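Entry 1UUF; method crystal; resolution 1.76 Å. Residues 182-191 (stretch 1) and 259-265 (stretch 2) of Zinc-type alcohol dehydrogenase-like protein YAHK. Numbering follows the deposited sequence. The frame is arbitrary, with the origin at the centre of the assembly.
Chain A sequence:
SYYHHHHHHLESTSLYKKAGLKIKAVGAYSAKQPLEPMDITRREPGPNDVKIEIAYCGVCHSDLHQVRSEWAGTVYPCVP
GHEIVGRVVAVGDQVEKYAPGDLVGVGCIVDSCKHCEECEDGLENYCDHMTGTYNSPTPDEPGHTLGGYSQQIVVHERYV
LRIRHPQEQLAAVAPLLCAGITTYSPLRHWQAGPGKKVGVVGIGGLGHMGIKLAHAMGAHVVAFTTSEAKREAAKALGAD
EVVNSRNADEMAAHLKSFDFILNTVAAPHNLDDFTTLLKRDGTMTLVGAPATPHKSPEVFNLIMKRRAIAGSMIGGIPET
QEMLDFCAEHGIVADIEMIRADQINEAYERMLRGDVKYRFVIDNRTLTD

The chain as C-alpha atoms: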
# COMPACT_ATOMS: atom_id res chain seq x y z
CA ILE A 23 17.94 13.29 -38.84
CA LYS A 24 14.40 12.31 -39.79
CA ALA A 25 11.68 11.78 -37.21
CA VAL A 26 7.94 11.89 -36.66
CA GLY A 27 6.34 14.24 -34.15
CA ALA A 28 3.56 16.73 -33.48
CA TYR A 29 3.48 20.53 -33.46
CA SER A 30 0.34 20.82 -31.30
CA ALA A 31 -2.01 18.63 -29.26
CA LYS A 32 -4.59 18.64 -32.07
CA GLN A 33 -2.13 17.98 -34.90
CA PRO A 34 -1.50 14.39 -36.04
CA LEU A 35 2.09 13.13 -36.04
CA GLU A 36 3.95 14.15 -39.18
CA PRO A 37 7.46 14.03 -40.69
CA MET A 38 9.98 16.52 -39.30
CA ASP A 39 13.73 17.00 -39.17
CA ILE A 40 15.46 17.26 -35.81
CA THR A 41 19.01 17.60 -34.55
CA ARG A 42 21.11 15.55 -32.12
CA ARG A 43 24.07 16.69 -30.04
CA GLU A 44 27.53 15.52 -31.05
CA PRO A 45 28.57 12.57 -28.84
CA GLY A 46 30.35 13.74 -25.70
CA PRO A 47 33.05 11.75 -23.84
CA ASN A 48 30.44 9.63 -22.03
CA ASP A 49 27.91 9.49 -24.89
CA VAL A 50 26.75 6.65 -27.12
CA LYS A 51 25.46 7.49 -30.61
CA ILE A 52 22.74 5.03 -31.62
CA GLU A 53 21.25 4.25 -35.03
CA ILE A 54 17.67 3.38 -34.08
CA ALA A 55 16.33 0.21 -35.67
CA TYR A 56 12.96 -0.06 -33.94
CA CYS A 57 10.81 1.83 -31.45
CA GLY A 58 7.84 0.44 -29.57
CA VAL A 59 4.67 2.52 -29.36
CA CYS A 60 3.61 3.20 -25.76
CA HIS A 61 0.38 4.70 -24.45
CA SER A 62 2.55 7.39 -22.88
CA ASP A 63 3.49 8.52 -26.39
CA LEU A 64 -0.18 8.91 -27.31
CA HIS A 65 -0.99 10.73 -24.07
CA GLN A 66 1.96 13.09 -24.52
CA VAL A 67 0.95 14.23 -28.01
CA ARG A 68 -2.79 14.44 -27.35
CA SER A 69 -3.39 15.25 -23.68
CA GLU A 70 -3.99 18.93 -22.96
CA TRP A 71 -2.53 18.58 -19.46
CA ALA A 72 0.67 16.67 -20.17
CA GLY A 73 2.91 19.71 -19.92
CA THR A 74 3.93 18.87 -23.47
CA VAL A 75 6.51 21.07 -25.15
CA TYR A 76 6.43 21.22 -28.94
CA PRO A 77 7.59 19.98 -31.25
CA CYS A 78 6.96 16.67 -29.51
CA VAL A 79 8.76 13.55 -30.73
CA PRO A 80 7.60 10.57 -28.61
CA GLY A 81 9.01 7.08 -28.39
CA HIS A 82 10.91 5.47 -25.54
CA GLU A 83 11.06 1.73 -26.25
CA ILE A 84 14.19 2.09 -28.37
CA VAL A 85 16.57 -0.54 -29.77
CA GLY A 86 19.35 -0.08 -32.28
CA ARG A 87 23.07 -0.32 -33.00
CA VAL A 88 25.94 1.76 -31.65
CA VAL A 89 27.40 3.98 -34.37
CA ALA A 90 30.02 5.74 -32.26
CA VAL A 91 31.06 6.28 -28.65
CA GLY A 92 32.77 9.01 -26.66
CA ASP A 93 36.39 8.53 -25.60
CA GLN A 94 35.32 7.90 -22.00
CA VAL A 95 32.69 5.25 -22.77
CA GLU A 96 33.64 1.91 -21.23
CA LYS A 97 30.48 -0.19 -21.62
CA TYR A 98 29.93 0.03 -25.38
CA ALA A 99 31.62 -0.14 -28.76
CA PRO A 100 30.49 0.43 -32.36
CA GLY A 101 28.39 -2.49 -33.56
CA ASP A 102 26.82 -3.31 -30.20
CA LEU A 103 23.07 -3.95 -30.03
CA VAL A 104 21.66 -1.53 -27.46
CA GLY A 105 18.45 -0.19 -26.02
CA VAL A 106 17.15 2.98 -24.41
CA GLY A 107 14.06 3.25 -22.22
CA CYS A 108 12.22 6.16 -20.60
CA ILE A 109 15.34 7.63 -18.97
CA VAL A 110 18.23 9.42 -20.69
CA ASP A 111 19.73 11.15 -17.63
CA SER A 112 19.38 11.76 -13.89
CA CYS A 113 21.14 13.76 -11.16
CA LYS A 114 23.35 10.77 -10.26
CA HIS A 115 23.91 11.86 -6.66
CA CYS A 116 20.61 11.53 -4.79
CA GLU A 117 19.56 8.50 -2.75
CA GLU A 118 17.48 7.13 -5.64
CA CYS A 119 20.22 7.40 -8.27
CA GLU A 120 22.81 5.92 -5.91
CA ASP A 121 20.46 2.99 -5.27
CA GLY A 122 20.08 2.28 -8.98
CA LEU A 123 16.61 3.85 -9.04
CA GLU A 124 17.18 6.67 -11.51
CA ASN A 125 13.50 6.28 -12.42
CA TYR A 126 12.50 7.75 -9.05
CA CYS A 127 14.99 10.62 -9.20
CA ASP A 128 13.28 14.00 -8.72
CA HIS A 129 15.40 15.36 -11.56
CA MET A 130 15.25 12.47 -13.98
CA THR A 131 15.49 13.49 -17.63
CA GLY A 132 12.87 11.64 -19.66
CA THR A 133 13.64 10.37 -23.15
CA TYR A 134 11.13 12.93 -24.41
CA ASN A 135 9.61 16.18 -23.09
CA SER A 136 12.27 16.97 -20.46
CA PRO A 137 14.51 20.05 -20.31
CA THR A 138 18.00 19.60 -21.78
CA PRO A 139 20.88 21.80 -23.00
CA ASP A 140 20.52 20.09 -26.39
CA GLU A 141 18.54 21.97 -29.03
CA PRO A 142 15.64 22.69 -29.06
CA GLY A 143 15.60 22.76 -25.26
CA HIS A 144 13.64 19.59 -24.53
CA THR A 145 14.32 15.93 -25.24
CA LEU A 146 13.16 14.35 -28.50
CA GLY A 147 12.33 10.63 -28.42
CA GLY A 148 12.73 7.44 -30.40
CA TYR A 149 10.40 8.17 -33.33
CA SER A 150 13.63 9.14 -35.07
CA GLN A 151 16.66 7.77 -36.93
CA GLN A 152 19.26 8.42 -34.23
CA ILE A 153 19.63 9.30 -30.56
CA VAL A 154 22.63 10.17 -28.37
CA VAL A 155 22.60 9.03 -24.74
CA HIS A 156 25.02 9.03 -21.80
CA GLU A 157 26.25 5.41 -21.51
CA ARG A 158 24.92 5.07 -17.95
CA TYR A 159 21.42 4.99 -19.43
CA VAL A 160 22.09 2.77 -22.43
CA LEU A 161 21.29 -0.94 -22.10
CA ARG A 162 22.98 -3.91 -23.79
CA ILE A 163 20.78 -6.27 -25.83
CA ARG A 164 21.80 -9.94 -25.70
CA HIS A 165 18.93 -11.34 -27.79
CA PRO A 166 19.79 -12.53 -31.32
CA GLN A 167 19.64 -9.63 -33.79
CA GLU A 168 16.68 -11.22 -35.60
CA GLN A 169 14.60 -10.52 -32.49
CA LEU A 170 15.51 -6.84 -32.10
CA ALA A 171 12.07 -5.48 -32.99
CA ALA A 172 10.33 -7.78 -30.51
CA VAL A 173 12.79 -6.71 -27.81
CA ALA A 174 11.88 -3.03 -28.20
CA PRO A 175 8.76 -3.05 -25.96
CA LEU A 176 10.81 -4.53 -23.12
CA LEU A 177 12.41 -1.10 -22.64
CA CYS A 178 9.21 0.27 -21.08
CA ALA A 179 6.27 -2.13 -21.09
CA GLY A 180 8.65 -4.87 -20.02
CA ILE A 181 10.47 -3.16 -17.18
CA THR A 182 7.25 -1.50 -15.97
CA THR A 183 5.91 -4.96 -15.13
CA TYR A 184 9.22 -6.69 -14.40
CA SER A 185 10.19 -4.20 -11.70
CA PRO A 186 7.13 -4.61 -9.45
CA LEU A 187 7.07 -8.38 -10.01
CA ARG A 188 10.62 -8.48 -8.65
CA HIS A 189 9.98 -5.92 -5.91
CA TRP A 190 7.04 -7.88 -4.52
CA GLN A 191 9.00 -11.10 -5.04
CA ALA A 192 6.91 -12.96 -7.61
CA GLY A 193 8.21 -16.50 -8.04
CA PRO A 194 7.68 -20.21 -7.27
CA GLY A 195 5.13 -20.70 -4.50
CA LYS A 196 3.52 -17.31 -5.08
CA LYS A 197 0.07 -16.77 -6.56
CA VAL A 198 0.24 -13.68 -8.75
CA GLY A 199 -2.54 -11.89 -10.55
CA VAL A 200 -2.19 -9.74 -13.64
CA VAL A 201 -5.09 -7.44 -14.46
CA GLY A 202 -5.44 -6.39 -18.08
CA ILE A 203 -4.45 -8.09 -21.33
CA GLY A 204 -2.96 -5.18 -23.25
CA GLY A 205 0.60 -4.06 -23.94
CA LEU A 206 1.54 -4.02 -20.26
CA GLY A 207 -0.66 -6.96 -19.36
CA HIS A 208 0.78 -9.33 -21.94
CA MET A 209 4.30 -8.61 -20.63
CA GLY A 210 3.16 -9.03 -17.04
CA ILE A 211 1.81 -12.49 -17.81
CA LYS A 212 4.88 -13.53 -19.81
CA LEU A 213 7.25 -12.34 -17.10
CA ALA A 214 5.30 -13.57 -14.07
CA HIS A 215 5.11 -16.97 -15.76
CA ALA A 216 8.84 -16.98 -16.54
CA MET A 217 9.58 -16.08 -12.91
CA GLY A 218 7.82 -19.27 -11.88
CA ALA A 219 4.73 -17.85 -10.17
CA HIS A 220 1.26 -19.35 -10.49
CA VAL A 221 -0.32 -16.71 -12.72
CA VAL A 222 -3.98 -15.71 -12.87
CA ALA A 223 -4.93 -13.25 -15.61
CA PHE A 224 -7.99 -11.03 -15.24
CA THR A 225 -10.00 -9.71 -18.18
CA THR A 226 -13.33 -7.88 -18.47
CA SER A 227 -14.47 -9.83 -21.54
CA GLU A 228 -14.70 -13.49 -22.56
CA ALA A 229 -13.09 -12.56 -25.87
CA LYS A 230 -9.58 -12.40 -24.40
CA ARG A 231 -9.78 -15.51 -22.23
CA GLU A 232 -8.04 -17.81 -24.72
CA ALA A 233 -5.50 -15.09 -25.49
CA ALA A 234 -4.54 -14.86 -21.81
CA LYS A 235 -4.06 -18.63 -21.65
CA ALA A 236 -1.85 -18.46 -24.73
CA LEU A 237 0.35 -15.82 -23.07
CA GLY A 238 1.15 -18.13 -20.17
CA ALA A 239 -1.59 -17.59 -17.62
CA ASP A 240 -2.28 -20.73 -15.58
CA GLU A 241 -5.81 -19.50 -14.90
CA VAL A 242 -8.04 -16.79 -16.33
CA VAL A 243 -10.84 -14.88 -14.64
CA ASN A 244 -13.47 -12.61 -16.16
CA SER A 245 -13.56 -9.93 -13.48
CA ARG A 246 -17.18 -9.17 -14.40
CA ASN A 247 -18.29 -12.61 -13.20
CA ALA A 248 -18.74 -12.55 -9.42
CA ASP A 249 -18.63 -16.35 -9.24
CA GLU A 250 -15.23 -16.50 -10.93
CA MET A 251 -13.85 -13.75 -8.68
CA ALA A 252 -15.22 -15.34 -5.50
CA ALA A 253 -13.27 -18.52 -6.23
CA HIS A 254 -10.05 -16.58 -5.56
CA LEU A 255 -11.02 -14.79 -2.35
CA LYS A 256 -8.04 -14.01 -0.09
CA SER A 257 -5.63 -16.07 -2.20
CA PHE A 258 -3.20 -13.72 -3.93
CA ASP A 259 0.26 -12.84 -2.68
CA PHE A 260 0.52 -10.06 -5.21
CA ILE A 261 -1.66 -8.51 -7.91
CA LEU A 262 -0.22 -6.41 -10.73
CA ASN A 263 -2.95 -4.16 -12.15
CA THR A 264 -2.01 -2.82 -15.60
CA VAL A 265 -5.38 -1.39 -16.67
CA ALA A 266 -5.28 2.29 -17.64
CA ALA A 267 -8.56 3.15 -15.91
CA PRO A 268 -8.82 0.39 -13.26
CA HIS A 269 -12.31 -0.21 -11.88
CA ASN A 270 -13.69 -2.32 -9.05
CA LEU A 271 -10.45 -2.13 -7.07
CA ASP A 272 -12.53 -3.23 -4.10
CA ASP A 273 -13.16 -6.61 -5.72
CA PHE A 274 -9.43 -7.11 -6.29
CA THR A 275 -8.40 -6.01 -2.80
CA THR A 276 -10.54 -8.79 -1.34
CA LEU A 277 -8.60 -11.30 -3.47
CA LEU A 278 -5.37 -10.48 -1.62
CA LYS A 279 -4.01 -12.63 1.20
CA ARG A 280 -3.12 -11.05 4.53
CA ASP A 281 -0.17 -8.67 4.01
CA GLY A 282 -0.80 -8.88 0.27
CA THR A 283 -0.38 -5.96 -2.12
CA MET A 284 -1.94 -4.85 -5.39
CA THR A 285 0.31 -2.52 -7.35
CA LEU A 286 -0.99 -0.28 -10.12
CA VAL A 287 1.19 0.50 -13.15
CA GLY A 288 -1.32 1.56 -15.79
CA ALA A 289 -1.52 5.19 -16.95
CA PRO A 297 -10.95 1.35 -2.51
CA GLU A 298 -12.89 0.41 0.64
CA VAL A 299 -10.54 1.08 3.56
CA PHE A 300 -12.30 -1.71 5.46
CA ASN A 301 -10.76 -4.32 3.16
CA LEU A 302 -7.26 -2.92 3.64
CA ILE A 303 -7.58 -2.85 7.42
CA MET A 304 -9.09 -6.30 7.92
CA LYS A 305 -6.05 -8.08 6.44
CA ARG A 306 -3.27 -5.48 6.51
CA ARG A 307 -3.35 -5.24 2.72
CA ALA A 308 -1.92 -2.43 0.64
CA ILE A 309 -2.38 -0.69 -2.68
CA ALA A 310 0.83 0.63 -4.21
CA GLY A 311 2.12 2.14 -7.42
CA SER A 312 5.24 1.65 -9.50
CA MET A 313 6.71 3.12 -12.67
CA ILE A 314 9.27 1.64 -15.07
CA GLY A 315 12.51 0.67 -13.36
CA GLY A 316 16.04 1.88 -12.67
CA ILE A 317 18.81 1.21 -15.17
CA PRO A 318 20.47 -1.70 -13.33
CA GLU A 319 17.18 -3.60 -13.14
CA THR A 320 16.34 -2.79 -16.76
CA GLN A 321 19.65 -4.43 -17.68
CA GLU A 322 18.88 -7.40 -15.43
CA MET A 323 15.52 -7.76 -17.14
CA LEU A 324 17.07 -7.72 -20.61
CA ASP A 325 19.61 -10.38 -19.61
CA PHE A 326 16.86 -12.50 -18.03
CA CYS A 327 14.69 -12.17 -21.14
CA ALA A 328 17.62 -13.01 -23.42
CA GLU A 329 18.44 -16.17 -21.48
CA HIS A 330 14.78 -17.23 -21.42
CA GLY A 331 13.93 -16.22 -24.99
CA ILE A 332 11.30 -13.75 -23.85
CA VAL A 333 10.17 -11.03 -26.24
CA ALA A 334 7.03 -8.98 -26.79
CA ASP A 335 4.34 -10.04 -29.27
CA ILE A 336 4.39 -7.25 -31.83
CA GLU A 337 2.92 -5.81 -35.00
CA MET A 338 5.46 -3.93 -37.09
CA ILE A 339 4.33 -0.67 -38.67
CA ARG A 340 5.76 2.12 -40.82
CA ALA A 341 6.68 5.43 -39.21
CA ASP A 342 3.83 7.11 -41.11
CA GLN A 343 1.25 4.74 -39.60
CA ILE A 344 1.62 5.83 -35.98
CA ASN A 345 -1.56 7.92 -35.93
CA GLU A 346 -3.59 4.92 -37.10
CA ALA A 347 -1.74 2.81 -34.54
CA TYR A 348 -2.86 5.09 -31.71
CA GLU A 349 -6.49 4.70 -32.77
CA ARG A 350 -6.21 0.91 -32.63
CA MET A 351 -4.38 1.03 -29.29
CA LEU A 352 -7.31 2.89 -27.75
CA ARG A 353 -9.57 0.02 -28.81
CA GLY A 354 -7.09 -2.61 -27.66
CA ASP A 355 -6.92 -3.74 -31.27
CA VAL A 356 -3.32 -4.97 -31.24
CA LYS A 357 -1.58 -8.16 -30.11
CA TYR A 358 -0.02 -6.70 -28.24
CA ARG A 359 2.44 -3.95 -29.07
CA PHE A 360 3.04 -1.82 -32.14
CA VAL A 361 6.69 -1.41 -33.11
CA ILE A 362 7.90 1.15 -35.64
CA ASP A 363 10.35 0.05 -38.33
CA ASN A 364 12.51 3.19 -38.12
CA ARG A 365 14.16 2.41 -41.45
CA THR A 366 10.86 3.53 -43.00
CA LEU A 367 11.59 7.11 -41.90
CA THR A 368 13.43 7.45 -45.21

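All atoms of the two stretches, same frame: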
# COMPACT_ATOMS: atom_id res chain seq x y z
N THR A 182 8.35 -2.00 -16.80
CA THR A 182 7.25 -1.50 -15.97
C THR A 182 6.57 -2.63 -15.21
O THR A 182 6.07 -2.43 -14.10
CB THR A 182 6.23 -0.74 -16.84
OG1 THR A 182 6.84 0.46 -17.33
CG2 THR A 182 4.99 -0.37 -16.03
N THR A 183 6.54 -3.82 -15.80
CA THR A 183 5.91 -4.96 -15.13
C THR A 183 6.96 -5.81 -14.42
O THR A 183 6.70 -6.37 -13.35
CB THR A 183 5.09 -5.83 -16.12
OG1 THR A 183 5.92 -6.27 -17.20
CG2 THR A 183 3.93 -5.03 -16.69
N TYR A 184 8.15 -5.90 -15.00
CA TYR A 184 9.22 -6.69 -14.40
C TYR A 184 9.62 -6.14 -13.04
O TYR A 184 9.77 -6.89 -12.08
CB TYR A 184 10.46 -6.67 -15.31
CG TYR A 184 11.61 -7.51 -14.81
CD1 TYR A 184 11.70 -8.87 -15.14
CD2 TYR A 184 12.63 -6.95 -14.04
CE1 TYR A 184 12.77 -9.65 -14.70
CE2 TYR A 184 13.71 -7.72 -13.60
CZ TYR A 184 13.77 -9.06 -13.93
OH TYR A 184 14.83 -9.82 -13.50
N SER A 185 9.78 -4.82 -12.95
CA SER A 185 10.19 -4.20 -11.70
C SER A 185 9.31 -4.52 -10.49
O SER A 185 9.81 -4.96 -9.45
CB SER A 185 10.29 -2.68 -11.87
OG SER A 185 10.88 -2.11 -10.71
N PRO A 186 7.99 -4.31 -10.60
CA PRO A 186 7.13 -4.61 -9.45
C PRO A 186 7.04 -6.11 -9.18
O PRO A 186 6.90 -6.52 -8.03
CB PRO A 186 5.79 -4.00 -9.84
CG PRO A 186 5.80 -4.06 -11.35
CD PRO A 186 7.22 -3.66 -11.68
N LEU A 187 7.12 -6.93 -10.22
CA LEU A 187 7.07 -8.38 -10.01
C LEU A 187 8.26 -8.78 -9.16
O LEU A 187 8.14 -9.62 -8.27
CB LEU A 187 7.10 -9.12 -11.35
CG LEU A 187 5.80 -9.05 -12.15
CD1 LEU A 187 6.03 -9.63 -13.55
CD2 LEU A 187 4.70 -9.82 -11.41
N ARG A 188 9.42 -8.18 -9.43
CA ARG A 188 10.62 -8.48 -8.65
C ARG A 188 10.53 -7.85 -7.26
O ARG A 188 10.86 -8.49 -6.27
CB ARG A 188 11.87 -7.96 -9.35
CG ARG A 188 12.31 -8.76 -10.57
CD ARG A 188 12.56 -10.23 -10.23
NE ARG A 188 13.25 -10.93 -11.31
CZ ARG A 188 13.37 -12.26 -11.38
NH1 ARG A 188 12.84 -13.03 -10.45
NH2 ARG A 188 14.04 -12.81 -12.39
N HIS A 189 10.08 -6.60 -7.20
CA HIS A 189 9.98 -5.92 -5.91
C HIS A 189 9.08 -6.65 -4.92
O HIS A 189 9.40 -6.74 -3.73
CB HIS A 189 9.49 -4.49 -6.08
CG HIS A 189 9.71 -3.63 -4.87
ND1 HIS A 189 8.68 -3.08 -4.15
CD2 HIS A 189 10.85 -3.24 -4.25
CE1 HIS A 189 9.17 -2.39 -3.14
NE2 HIS A 189 10.49 -2.47 -3.18
N TRP A 190 7.95 -7.17 -5.40
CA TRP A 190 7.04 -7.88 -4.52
C TRP A 190 7.28 -9.39 -4.57
O TRP A 190 6.41 -10.20 -4.25
CB TRP A 190 5.59 -7.50 -4.84
CG TRP A 190 5.21 -6.20 -4.14
CD1 TRP A 190 4.81 -6.06 -2.84
CD2 TRP A 190 5.29 -4.88 -4.69
NE1 TRP A 190 4.63 -4.72 -2.54
CE2 TRP A 190 4.92 -3.98 -3.66
CE3 TRP A 190 5.64 -4.36 -5.94
CZ2 TRP A 190 4.89 -2.59 -3.85
CZ3 TRP A 190 5.60 -2.98 -6.13
CH2 TRP A 190 5.23 -2.11 -5.09
N GLN A 191 8.49 -9.73 -4.99
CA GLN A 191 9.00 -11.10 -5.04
C GLN A 191 8.15 -12.19 -5.69
O GLN A 191 7.94 -13.25 -5.08
CB GLN A 191 9.37 -11.52 -3.62
CG GLN A 191 10.02 -10.38 -2.83
CD GLN A 191 10.47 -10.79 -1.44
OE1 GLN A 191 10.72 -9.94 -0.59
NE2 GLN A 191 10.60 -12.10 -1.22
N ASP A 259 -0.87 -13.40 -3.39
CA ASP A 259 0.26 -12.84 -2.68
C ASP A 259 0.48 -11.44 -3.23
O ASP A 259 0.80 -10.51 -2.49
CB ASP A 259 1.51 -13.68 -2.93
CG ASP A 259 1.45 -15.03 -2.26
OD1 ASP A 259 1.62 -15.09 -1.02
OD2 ASP A 259 1.22 -16.03 -2.97
N PHE A 260 0.29 -11.32 -4.54
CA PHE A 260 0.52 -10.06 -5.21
C PHE A 260 -0.35 -9.94 -6.46
O PHE A 260 -0.58 -10.92 -7.17
CB PHE A 260 2.00 -9.98 -5.60
CG PHE A 260 2.36 -8.76 -6.40
CD1 PHE A 260 2.22 -7.49 -5.87
CD2 PHE A 260 2.87 -8.90 -7.69
CE1 PHE A 260 2.57 -6.36 -6.61
CE2 PHE A 260 3.22 -7.78 -8.44
CZ PHE A 260 3.07 -6.50 -7.89
N ILE A 261 -0.85 -8.74 -6.72
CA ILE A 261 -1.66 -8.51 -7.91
C ILE A 261 -1.10 -7.29 -8.63
O ILE A 261 -0.99 -6.21 -8.06
CB ILE A 261 -3.14 -8.24 -7.57
CG1 ILE A 261 -3.79 -9.52 -7.03
CG2 ILE A 261 -3.89 -7.80 -8.83
CD1 ILE A 261 -5.24 -9.36 -6.64
N LEU A 262 -0.75 -7.49 -9.90
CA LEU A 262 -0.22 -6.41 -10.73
C LEU A 262 -1.36 -5.92 -11.62
O LEU A 262 -1.81 -6.63 -12.51
CB LEU A 262 0.93 -6.94 -11.59
CG LEU A 262 1.60 -5.92 -12.51
CD1 LEU A 262 2.27 -4.84 -11.67
CD2 LEU A 262 2.61 -6.63 -13.39
N ASN A 263 -1.84 -4.71 -11.36
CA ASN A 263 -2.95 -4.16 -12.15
C ASN A 263 -2.40 -3.22 -13.22
O ASN A 263 -1.86 -2.16 -12.90
CB ASN A 263 -3.93 -3.44 -11.22
CG ASN A 263 -5.26 -3.14 -11.89
OD1 ASN A 263 -6.32 -3.21 -11.26
ND2 ASN A 263 -5.21 -2.81 -13.17
N THR A 264 -2.53 -3.61 -14.49
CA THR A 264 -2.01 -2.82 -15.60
C THR A 264 -3.06 -2.02 -16.38
O THR A 264 -2.72 -1.33 -17.35
CB THR A 264 -1.28 -3.71 -16.63
OG1 THR A 264 -2.24 -4.49 -17.36
CG2 THR A 264 -0.30 -4.64 -15.92
N VAL A 265 -4.32 -2.12 -15.98
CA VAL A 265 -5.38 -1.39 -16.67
C VAL A 265 -5.22 0.12 -16.52
O VAL A 265 -4.94 0.62 -15.43
CB VAL A 265 -6.78 -1.81 -16.14
CG1 VAL A 265 -7.87 -1.05 -16.88
CG2 VAL A 265 -6.97 -3.31 -16.33

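Packing of helix 182-189 against strand 260-263 in YAHK. The two segments run nearly antiparallel, their N-to-C directions 164° apart and their axes 9.5 Å apart at closest approach, so advancing along the strand means moving back along the helix. No hydrogen bond joins them; the contact is made by apolar surfaces and buries 319 Å², both sides summed. The helix is kinked at Pro 186, whose ring nitrogen carries no hydrogen to bond the preceding turn, but its carbonyl still accepts a bond from the next turn (Trp 190 N to Pro 186 O, 2.9 Å).

At Asp 259 the chain turns a corner, and this residue stays out of the contact, its carboxylate hydrogen-bonded elsewhere in the structure. Phe 260 follows with its side chain toward the helix (chi1 t) and has the largest area covered by the other stretch. Its CA lies 6.9 Å from the CA of Trp 190, the first residue to leave helical geometry. Trp 190 CB sits over one face of the phenyl ring, 3.7 Å from the centroid of the Phe 260 ring and 18° off its normal, a CH-pi contact in which a weakly polarised C-H meets the pi cloud. The five-membered ring of Trp 190 lies at 8° to the phenyl plane, but the centroids are 4.9 Å apart and the rings are slid so far that they barely overlap. Leu 187 closes on the ring edge, with its CD2 3.9 Å from Phe 260 CE2, while Pro 186 CB lies 4.2 Å from Phe 260 CZ.

Ile 261 points away, as strand alternation requires, and does not touch the helix. Leu 262 brings the next side chain toward it (chi1 t, chi2 p), and its two methyls spread over different helix residues: CD1 lies 3.6 Å from Pro 186 CG, whereas CD2 lies 3.8 Å from Thr 183 CB and 4.2 Å from Leu 187 CG. These are van der Waals contacts between buried carbon surfaces. Asn 263 is out of reach.

Beyond the strand, Thr 264 adds a looser methyl contact, its CG2 4.3 Å from Thr 183 CG2. Both threonines offer carbon here, while Thr 264 OG1 is hydrogen-bonded elsewhere in the structure. Val 265 lies beyond reach. Away from the strand, Tyr 184 and Arg 188 pair one helical turn apart: Arg 188 NE donates to Tyr 184 OH at 2.9 Å, leaving this polar link outside the apolar interface.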